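Local coordinates for protein glycosyl hydrolase, BNR repeat (Ralstonia eutropha, PDB 3B7F) that folds as a seven-bladed beta-propeller and probably acts as a hydrolase, perhaps on glycosidic bonds, at residues V23-A28 with G355-T360; G32-A37 with H381-Y386; A220-D225 with D302-V307. All coordinates share one frame; numbering follows the deposited sequence.

Interaction 1. Residues V23-A28 with G355-T360; sequences VMLLVA and GVYFGT
Leu25 lays one of its two methyl branches on the phenol ring of Tyr357, a CH-pi contact between neighbouring blades of the propeller. Leu25 CD2 stands 3.7 Å from the centroid of the Tyr357 ring and 13° off its normal, which puts it squarely over the face. The two side chains cross at about a right angle, and CG of Leu25 lies anti to its carbonyl carbon (chi1 -57°), a setting that points the branch at the ring, where both methyls touch it.

The apolar contacts extend this overlap in two directions. At the root of the ring, Leu25 CD1 meets Tyr357 CD1 at 3.6 Å. At its far end, the Val23 and Tyr357 side chains point at each other from opposite directions, and Val23 CG1 comes within 3.8 Å of Tyr357 OH, oblique to the ring.

The polar requirement is met within the tyrosine's own blade. Asp349 uses OD2 to bond Tyr357 OH and OD1 to bond Gly355 N, tying the phenol and the start of strand 356-359 to one carboxylate. With all three touching residues buried, the chemistry implies that the two segments meet through apolar and CH-pi contact alone, while the hydroxyl is satisfied by Asp349.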
loop_
_atom_site.group_PDB
_atom_site.type_symbol
_atom_site.label_atom_id
_atom_site.label_comp_id
_atom_site.label_asym_id
_atom_site.label_seq_id
_atom_site.Cartn_x
_atom_site.Cartn_y
_atom_site.Cartn_z
ATOM N N VAL A 23 5.918 -3.182 -18.942
ATOM C CA VAL A 23 5.457 -3.055 -17.568
ATOM C C VAL A 23 4.246 -3.979 -17.391
ATOM O O VAL A 23 3.463 -4.214 -18.329
ATOM C CB VAL A 23 5.101 -1.582 -17.228
ATOM C CG1 VAL A 23 4.419 -1.453 -15.872
ATOM C CG2 VAL A 23 6.345 -0.722 -17.252
HETATM N N MSE A 24 4.095 -4.498 -16.182
HETATM C CA MSE A 24 2.982 -5.313 -15.818
HETATM C C MSE A 24 2.331 -4.666 -14.623
HETATM O O MSE A 24 3.023 -4.127 -13.783
HETATM C CB MSE A 24 3.447 -6.719 -15.476
HETATM C CG MSE A 24 2.298 -7.663 -15.080
HETATM SE SE MSE A 24 2.793 -9.549 -15.137
HETATM C CE MSE A 24 2.880 -9.674 -17.101
ATOM N N LEU A 25 1.000 -4.702 -14.568
ATOM C CA LEU A 25 0.234 -4.204 -13.419
ATOM C C LEU A 25 -0.547 -5.402 -12.923
ATOM O O LEU A 25 -1.122 -6.095 -13.713
ATOM C CB LEU A 25 -0.712 -3.058 -13.785
ATOM C CG LEU A 25 -0.111 -1.806 -14.427
ATOM C CD1 LEU A 25 -1.253 -0.879 -14.793
ATOM C CD2 LEU A 25 0.934 -1.099 -13.514
ATOM N N LEU A 26 -0.513 -5.634 -11.619
ATOM C CA LEU A 26 -1.144 -6.759 -10.939
ATOM C C LEU A 26 -2.320 -6.148 -10.220
ATOM O O LEU A 26 -2.104 -5.385 -9.273
ATOM C CB LEU A 26 -0.161 -7.375 -9.937
ATOM C CG LEU A 26 1.296 -7.568 -10.374
ATOM C CD1 LEU A 26 2.109 -8.214 -9.189
ATOM C CD2 LEU A 26 1.387 -8.386 -11.646
ATOM N N VAL A 27 -3.546 -6.493 -10.656
ATOM C CA VAL A 27 -4.751 -5.848 -10.222
ATOM C C VAL A 27 -5.623 -6.772 -9.381
ATOM O O VAL A 27 -6.153 -7.763 -9.896
ATOM C CB VAL A 27 -5.592 -5.364 -11.449
ATOM C CG1 VAL A 27 -6.814 -4.582 -10.977
ATOM C CG2 VAL A 27 -4.740 -4.543 -12.423
ATOM N N ALA A 28 -5.789 -6.416 -8.108
ATOM C CA ALA A 28 -6.575 -7.174 -7.149
ATOM C C ALA A 28 -7.945 -6.550 -7.048
ATOM O O ALA A 28 -8.050 -5.338 -6.831
ATOM C CB ALA A 28 -5.887 -7.168 -5.769
ATOM N N GLY A 355 6.264 6.152 -14.782
ATOM C CA GLY A 355 4.872 5.994 -15.062
ATOM C C GLY A 355 4.150 5.784 -13.750
ATOM O O GLY A 355 4.736 5.259 -12.792
ATOM N N VAL A 356 2.902 6.253 -13.700
ATOM C CA VAL A 356 2.059 6.222 -12.503
ATOM C C VAL A 356 0.685 5.640 -12.900
ATOM O O VAL A 356 0.173 5.850 -14.008
ATOM C CB VAL A 356 1.928 7.626 -11.868
ATOM C CG1 VAL A 356 1.206 7.545 -10.511
ATOM C CG2 VAL A 356 3.296 8.283 -11.702
ATOM N N TYR A 357 0.100 4.881 -12.000
ATOM C CA TYR A 357 -1.115 4.147 -12.322
ATOM C C TYR A 357 -2.041 4.147 -11.161
ATOM O O TYR A 357 -1.596 4.147 -10.030
ATOM C CB TYR A 357 -0.739 2.673 -12.605
ATOM C CG TYR A 357 0.392 2.506 -13.598
ATOM C CD1 TYR A 357 0.136 2.427 -14.967
ATOM C CD2 TYR A 357 1.734 2.484 -13.179
ATOM C CE1 TYR A 357 1.185 2.323 -15.901
ATOM C CE2 TYR A 357 2.760 2.390 -14.102
ATOM C CZ TYR A 357 2.480 2.286 -15.465
ATOM O OH TYR A 357 3.502 2.175 -16.403
ATOM N N PHE A 358 -3.341 4.132 -11.416
ATOM C CA PHE A 358 -4.288 3.943 -10.317
ATOM C C PHE A 358 -5.538 3.179 -10.736
ATOM O O PHE A 358 -5.922 3.205 -11.904
ATOM C CB PHE A 358 -4.620 5.254 -9.576
ATOM C CG PHE A 358 -5.429 6.274 -10.379
ATOM C CD1 PHE A 358 -6.815 6.221 -10.417
ATOM C CD2 PHE A 358 -4.793 7.326 -11.017
ATOM C CE1 PHE A 358 -7.557 7.163 -11.114
ATOM C CE2 PHE A 358 -5.536 8.265 -11.757
ATOM C CZ PHE A 358 -6.915 8.184 -11.781
ATOM N N GLY A 359 -6.165 2.529 -9.755
ATOM C CA GLY A 359 -7.373 1.726 -9.962
ATOM C C GLY A 359 -8.463 2.243 -9.074
ATOM O O GLY A 359 -8.239 2.490 -7.900
ATOM N N THR A 360 -9.666 2.346 -9.623
ATOM C CA THR A 360 -10.797 2.893 -8.903
ATOM C C THR A 360 -11.764 1.786 -8.452
ATOM O O THR A 360 -11.743 0.680 -8.971
ATOM C CB THR A 360 -11.554 3.912 -9.751
ATOM O OG1 THR A 360 -12.248 3.232 -10.781
ATOM C CG2 THR A 360 -10.610 4.980 -10.368
#

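Interaction 2. Residues G32-A37 with H381-Y386; sequences GAWFLA and HLPHIY
The indole of Trp34 is the flat group here, and Leu382 occupies one of its faces. Leu382 CD2 sits 3.5 Å from the centroid of the five-membered ring of Trp34, only 4° off the normal, so this methyl lies almost centrally over the pyrrole part. Its distances to the ring atoms are correspondingly even, for example 3.7 Å from Leu382 CD2 to Trp34 CE2 and 3.8 Å to Trp34 CG. That is a CH-pi contact in which the two side chains slide past each other in opposite directions.

Pro383 takes the benzo end. Pro383 CD reaches Trp34 CH2 at 3.4 Å and Pro383 CG follows at 3.6 Å from the same carbon, an approach oblique to the ring plane, with the two side chains crossing at about a right angle. Within its own strand the same end of the indole lies beside glycine: Trp34 CZ3 is 3.9 Å from Gly32 CA. With CG anti to its carbonyl carbon (chi1 -86°), Trp34 extends its long axis across both residues of the Leu382-Pro383 pair.

Strand 32-38 is flanked by strands 45-51 and 24-29 in its blade; Leu47 and Pro50 of the former and Thr29 of the latter also touch Trp34. The Leu382-Pro383 segment links strand 376-379 of the preceding blade to strand 385-391, which completes the blade begun by the N-terminal strands.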
loop_
_atom_site.group_PDB
_atom_site.type_symbol
_atom_site.label_atom_id
_atom_site.label_comp_id
_atom_site.label_asym_id
_atom_site.label_seq_id
_atom_site.Cartn_x
_atom_site.Cartn_y
_atom_site.Cartn_z
ATOM N N GLY A 32 -11.729 -11.118 -8.274
ATOM C CA GLY A 32 -10.634 -11.769 -9.006
ATOM C C GLY A 32 -9.422 -10.901 -9.230
ATOM O O GLY A 32 -9.412 -9.715 -8.876
ATOM N N ALA A 33 -8.411 -11.534 -9.820
ATOM C CA ALA A 33 -7.157 -10.920 -10.206
ATOM C C ALA A 33 -7.138 -10.725 -11.726
ATOM O O ALA A 33 -7.546 -11.603 -12.497
ATOM C CB ALA A 33 -5.961 -11.778 -9.779
ATOM N N TRP A 34 -6.695 -9.550 -12.145
ATOM C CA TRP A 34 -6.488 -9.249 -13.549
ATOM C C TRP A 34 -5.055 -8.739 -13.636
ATOM O O TRP A 34 -4.474 -8.334 -12.635
ATOM C CB TRP A 34 -7.490 -8.239 -14.080
ATOM C CG TRP A 34 -8.792 -8.772 -14.567
ATOM C CD1 TRP A 34 -9.130 -9.010 -15.868
ATOM C CD2 TRP A 34 -9.957 -9.074 -13.790
ATOM N NE1 TRP A 34 -10.422 -9.435 -15.943
ATOM C CE2 TRP A 34 -10.955 -9.488 -14.685
ATOM C CE3 TRP A 34 -10.237 -9.085 -12.416
ATOM C CZ2 TRP A 34 -12.219 -9.903 -14.263
ATOM C CZ3 TRP A 34 -11.505 -9.474 -11.998
ATOM C CH2 TRP A 34 -12.481 -9.862 -12.921
ATOM N N PHE A 35 -4.502 -8.824 -14.842
ATOM C CA PHE A 35 -3.122 -8.494 -15.120
ATOM C C PHE A 35 -3.061 -7.697 -16.379
ATOM O O PHE A 35 -3.704 -8.069 -17.369
ATOM C CB PHE A 35 -2.314 -9.766 -15.280
ATOM C CG PHE A 35 -2.301 -10.601 -14.051
ATOM C CD1 PHE A 35 -1.356 -10.384 -13.071
ATOM C CD2 PHE A 35 -3.276 -11.568 -13.841
ATOM C CE1 PHE A 35 -1.361 -11.134 -11.897
ATOM C CE2 PHE A 35 -3.276 -12.324 -12.683
ATOM C CZ PHE A 35 -2.311 -12.109 -11.714
ATOM N N LEU A 36 -2.325 -6.586 -16.336
ATOM C CA LEU A 36 -2.177 -5.708 -17.507
ATOM C C LEU A 36 -0.730 -5.727 -17.938
ATOM O O LEU A 36 0.136 -5.620 -17.101
ATOM C CB LEU A 36 -2.661 -4.284 -17.223
ATOM C CG LEU A 36 -4.153 -4.032 -17.342
ATOM C CD1 LEU A 36 -4.586 -2.841 -16.495
ATOM C CD2 LEU A 36 -4.560 -3.867 -18.846
ATOM N N ALA A 37 -0.469 -5.897 -19.233
ATOM C CA ALA A 37 0.917 -5.930 -19.736
ATOM C C ALA A 37 1.090 -4.916 -20.870
ATOM O O ALA A 37 0.277 -4.875 -21.790
ATOM C CB ALA A 37 1.293 -7.353 -20.190
ATOM N N HIS A 381 -14.607 -1.293 -16.502
ATOM C CA HIS A 381 -15.598 -2.338 -16.180
ATOM C C HIS A 381 -15.053 -3.607 -15.467
ATOM O O HIS A 381 -15.587 -4.708 -15.634
ATOM C CB HIS A 381 -16.408 -2.688 -17.423
ATOM C CG HIS A 381 -17.127 -1.523 -18.010
ATOM N ND1 HIS A 381 -16.754 -0.941 -19.196
ATOM C CD2 HIS A 381 -18.216 -0.846 -17.586
ATOM C CE1 HIS A 381 -17.589 0.040 -19.481
ATOM N NE2 HIS A 381 -18.489 0.116 -18.522
ATOM N N LEU A 382 -13.993 -3.428 -14.673
ATOM C CA LEU A 382 -13.473 -4.490 -13.834
ATOM C C LEU A 382 -14.253 -4.404 -12.542
ATOM O O LEU A 382 -14.926 -3.382 -12.293
ATOM C CB LEU A 382 -11.998 -4.330 -13.518
ATOM C CG LEU A 382 -11.045 -4.479 -14.698
ATOM C CD1 LEU A 382 -9.668 -4.215 -14.210
ATOM C CD2 LEU A 382 -11.167 -5.884 -15.330
ATOM N N PRO A 383 -14.216 -5.482 -11.733
ATOM C CA PRO A 383 -14.856 -5.367 -10.438
ATOM C C PRO A 383 -14.104 -4.390 -9.552
ATOM O O PRO A 383 -12.989 -4.017 -9.871
ATOM C CB PRO A 383 -14.764 -6.794 -9.891
ATOM C CG PRO A 383 -14.654 -7.660 -11.144
ATOM C CD PRO A 383 -13.721 -6.860 -11.953
ATOM N N HIS A 384 -14.745 -3.972 -8.469
ATOM C CA HIS A 384 -14.190 -3.069 -7.443
ATOM C C HIS A 384 -12.698 -3.340 -7.162
ATOM O O HIS A 384 -12.355 -4.386 -6.636
ATOM C CB HIS A 384 -15.062 -3.284 -6.185
ATOM C CG HIS A 384 -14.697 -2.463 -4.982
ATOM N ND1 HIS A 384 -15.551 -1.514 -4.454
ATOM C CD2 HIS A 384 -13.611 -2.486 -4.169
ATOM C CE1 HIS A 384 -14.991 -0.971 -3.389
ATOM N NE2 HIS A 384 -13.812 -1.536 -3.198
ATOM N N ILE A 385 -11.822 -2.377 -7.476
ATOM C CA ILE A 385 -10.369 -2.536 -7.319
ATOM C C ILE A 385 -9.838 -2.163 -5.912
ATOM O O ILE A 385 -10.029 -1.037 -5.414
ATOM C CB ILE A 385 -9.589 -1.738 -8.426
ATOM C CG1 ILE A 385 -9.986 -2.214 -9.839
ATOM C CG2 ILE A 385 -8.084 -1.853 -8.230
ATOM C CD1 ILE A 385 -9.668 -1.168 -11.040
ATOM N N TYR A 386 -9.172 -3.139 -5.296
ATOM C CA TYR A 386 -8.494 -3.011 -3.988
ATOM C C TYR A 386 -7.020 -2.582 -4.140
ATOM O O TYR A 386 -6.577 -1.683 -3.438
ATOM C CB TYR A 386 -8.538 -4.321 -3.166
ATOM C CG TYR A 386 -9.875 -4.673 -2.560
ATOM C CD1 TYR A 386 -10.469 -3.835 -1.635
ATOM C CD2 TYR A 386 -10.519 -5.857 -2.846
ATOM C CE1 TYR A 386 -11.700 -4.143 -1.052
ATOM C CE2 TYR A 386 -11.760 -6.180 -2.248
ATOM C CZ TYR A 386 -12.345 -5.309 -1.364
ATOM O OH TYR A 386 -13.558 -5.565 -0.735
#

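Interaction 3. Residues A220-D225 with D302-V307; sequences ANFLPD and DVWPRV
An aromatic stack between two long loops of the propeller joins Phe222 to Trp304. Phe222 lies in the type I beta turn from Ala220 to Leu223, closed by a bond of 3.0 Å from Leu223 N to Ala220 O. Trp304 precedes a cis proline, Pro305, in a tight turn where Arg306 N bonds Val303 O at 3.1 Å; a cis proline at the third position of such a turn, together with its backbone angles, fits the type VIa class.

The rings meet face to face. The centroid of the Phe222 ring is 4.0 Å from that of the five-membered ring of Trp304, with the planes at 24°. The closest approach between ring atoms is 3.4 Å, from Phe222 CG to Trp304 CD1, and the two CB atoms also meet, Phe222 CB to Trp304 CB 3.4 Å. At the far side of the phenyl the gap widens, as 4.1 Å from Phe222 CZ to Trp304 NE1 shows. With CG of Trp304 opposite the backbone N (chi1 -167°), the indole reaches out from its turn to lie against the phenyl.

On the other face of the indole, Pro305 CB stands 3.6 Å above the plane of Trp304 and over its centre. The indole is therefore sandwiched between phenyl and proline, while its NE1 donates to Asp233 OD2, which should limit rotation of the ring. Trp304 also meets the His252 ring, with planes at about 50°.

The loop carrying Phe222 runs from strand 212-213 to strand 234-239, between consecutive blades. The loop carrying Trp304 joins strands 293-297 and 315-318, adjacent strands of the next blade but one after that of strand 212-213.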
loop_
_atom_site.group_PDB
_atom_site.type_symbol
_atom_site.label_atom_id
_atom_site.label_comp_id
_atom_site.label_asym_id
_atom_site.label_seq_id
_atom_site.Cartn_x
_atom_site.Cartn_y
_atom_site.Cartn_z
ATOM N N ALA A 220 -4.480 13.286 14.970
ATOM C CA ALA A 220 -5.446 12.208 15.188
ATOM C C ALA A 220 -6.689 12.917 15.705
ATOM O O ALA A 220 -7.169 12.727 16.844
ATOM C CB ALA A 220 -4.930 11.185 16.182
ATOM N N ASN A 221 -7.219 13.745 14.822
ATOM C CA ASN A 221 -8.370 14.625 15.124
ATOM C C ASN A 221 -9.743 13.929 15.385
ATOM O O ASN A 221 -10.704 14.548 15.849
ATOM C CB ASN A 221 -8.394 15.739 14.045
ATOM C CG ASN A 221 -7.102 16.647 14.119
ATOM O OD1 ASN A 221 -6.518 16.840 15.216
ATOM N ND2 ASN A 221 -6.667 17.186 12.964
ATOM N N PHE A 222 -9.790 12.632 15.122
ATOM C CA PHE A 222 -10.929 11.762 15.450
ATOM C C PHE A 222 -10.867 11.222 16.902
ATOM O O PHE A 222 -11.810 10.565 17.347
ATOM C CB PHE A 222 -11.013 10.584 14.459
ATOM C CG PHE A 222 -9.732 9.761 14.349
ATOM C CD1 PHE A 222 -8.735 10.115 13.428
ATOM C CD2 PHE A 222 -9.526 8.659 15.150
ATOM C CE1 PHE A 222 -7.574 9.415 13.346
ATOM C CE2 PHE A 222 -8.354 7.948 15.061
ATOM C CZ PHE A 222 -7.385 8.330 14.152
ATOM N N LEU A 223 -9.748 11.453 17.602
ATOM C CA LEU A 223 -9.560 10.985 18.961
ATOM C C LEU A 223 -9.918 12.106 19.935
ATOM O O LEU A 223 -9.844 13.302 19.569
ATOM C CB LEU A 223 -8.113 10.505 19.215
ATOM C CG LEU A 223 -7.588 9.253 18.502
ATOM C CD1 LEU A 223 -6.115 8.998 18.879
ATOM C CD2 LEU A 223 -8.397 8.027 18.812
ATOM N N PRO A 224 -10.349 11.744 21.158
ATOM C CA PRO A 224 -10.620 12.758 22.199
ATOM C C PRO A 224 -9.436 13.693 22.446
ATOM O O PRO A 224 -9.637 14.889 22.554
ATOM C CB PRO A 224 -10.893 11.910 23.443
ATOM C CG PRO A 224 -11.425 10.657 22.907
ATOM C CD PRO A 224 -10.662 10.388 21.659
ATOM N N ASP A 225 -8.230 13.136 22.520
ATOM C CA ASP A 225 -7.003 13.911 22.652
ATOM C C ASP A 225 -6.143 13.565 21.437
ATOM O O ASP A 225 -5.622 12.468 21.372
ATOM C CB ASP A 225 -6.275 13.595 23.963
ATOM C CG ASP A 225 -5.044 14.476 24.194
ATOM O OD1 ASP A 225 -4.670 15.260 23.296
ATOM O OD2 ASP A 225 -4.441 14.377 25.296
ATOM N N ASP A 302 -16.121 14.769 6.753
ATOM C CA ASP A 302 -17.136 14.111 7.569
ATOM C C ASP A 302 -16.443 13.437 8.770
ATOM O O ASP A 302 -15.205 13.479 8.903
ATOM C CB ASP A 302 -17.887 13.077 6.691
ATOM C CG ASP A 302 -19.344 12.860 7.096
ATOM O OD1 ASP A 302 -20.039 13.871 7.319
ATOM O OD2 ASP A 302 -19.805 11.679 7.128
ATOM N N VAL A 303 -17.243 12.818 9.644
ATOM C CA VAL A 303 -16.734 12.123 10.829
ATOM C C VAL A 303 -16.089 10.760 10.496
ATOM O O VAL A 303 -16.525 10.035 9.601
ATOM C CB VAL A 303 -17.830 11.964 11.940
ATOM C CG1 VAL A 303 -18.309 13.332 12.389
ATOM C CG2 VAL A 303 -19.020 11.094 11.490
ATOM N N TRP A 304 -15.058 10.430 11.266
ATOM C CA TRP A 304 -14.266 9.218 11.105
ATOM C C TRP A 304 -15.118 7.953 11.164
ATOM O O TRP A 304 -16.023 7.892 11.987
ATOM C CB TRP A 304 -13.220 9.158 12.231
ATOM C CG TRP A 304 -12.158 8.158 12.029
ATOM C CD1 TRP A 304 -10.959 8.374 11.448
ATOM C CD2 TRP A 304 -12.190 6.784 12.393
ATOM N NE1 TRP A 304 -10.230 7.219 11.408
ATOM C CE2 TRP A 304 -10.963 6.221 11.987
ATOM C CE3 TRP A 304 -13.148 5.959 13.004
ATOM C CZ2 TRP A 304 -10.657 4.869 12.182
ATOM C CZ3 TRP A 304 -12.850 4.616 13.192
ATOM C CH2 TRP A 304 -11.610 4.084 12.786
ATOM N N PRO A 305 -14.833 6.933 10.317
ATOM C CA PRO A 305 -13.822 6.771 9.258
ATOM C C PRO A 305 -14.281 7.145 7.832
ATOM O O PRO A 305 -13.627 6.754 6.870
ATOM C CB PRO A 305 -13.513 5.271 9.350
ATOM C CG PRO A 305 -14.845 4.665 9.648
ATOM C CD PRO A 305 -15.611 5.686 10.481
ATOM N N ARG A 306 -15.342 7.937 7.707
ATOM C CA ARG A 306 -15.942 8.252 6.421
ATOM C C ARG A 306 -15.107 9.197 5.558
ATOM O O ARG A 306 -14.793 10.320 5.966
ATOM C CB ARG A 306 -17.374 8.837 6.597
ATOM C CG ARG A 306 -18.401 7.831 7.192
ATOM C CD ARG A 306 -19.831 8.407 7.273
ATOM N N VAL A 307 -14.731 8.701 4.374
ATOM C CA VAL A 307 -14.024 9.468 3.337
ATOM C C VAL A 307 -14.924 9.366 2.098
ATOM O O VAL A 307 -15.402 8.276 1.754
ATOM C CB VAL A 307 -12.615 8.931 3.086
ATOM C CG1 VAL A 307 -11.877 9.811 2.082
ATOM C CG2 VAL A 307 -11.819 8.838 4.427
#

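In the fold
Interactions 1 and 2 are two parts of one seam. Their centres lie 9 Å apart, and probable backbone hydrogen bonds, Leu25 N to Leu36 O at 2.8 Å and Val27 N to Trp34 O at 2.9 Å, couple their adjacent N-terminal strands. Both connect these strands to the chain's last portion, residues 355-360 and 381-386, where the propeller ring closes. Interaction 3 is remote: its centre is 30 Å from that of interaction 1 and 31 Å from that of interaction 2, with nearest atoms about 13 and 11 Å away. It joins two surface loops that both fall between the ends of the other two contacts along the chain.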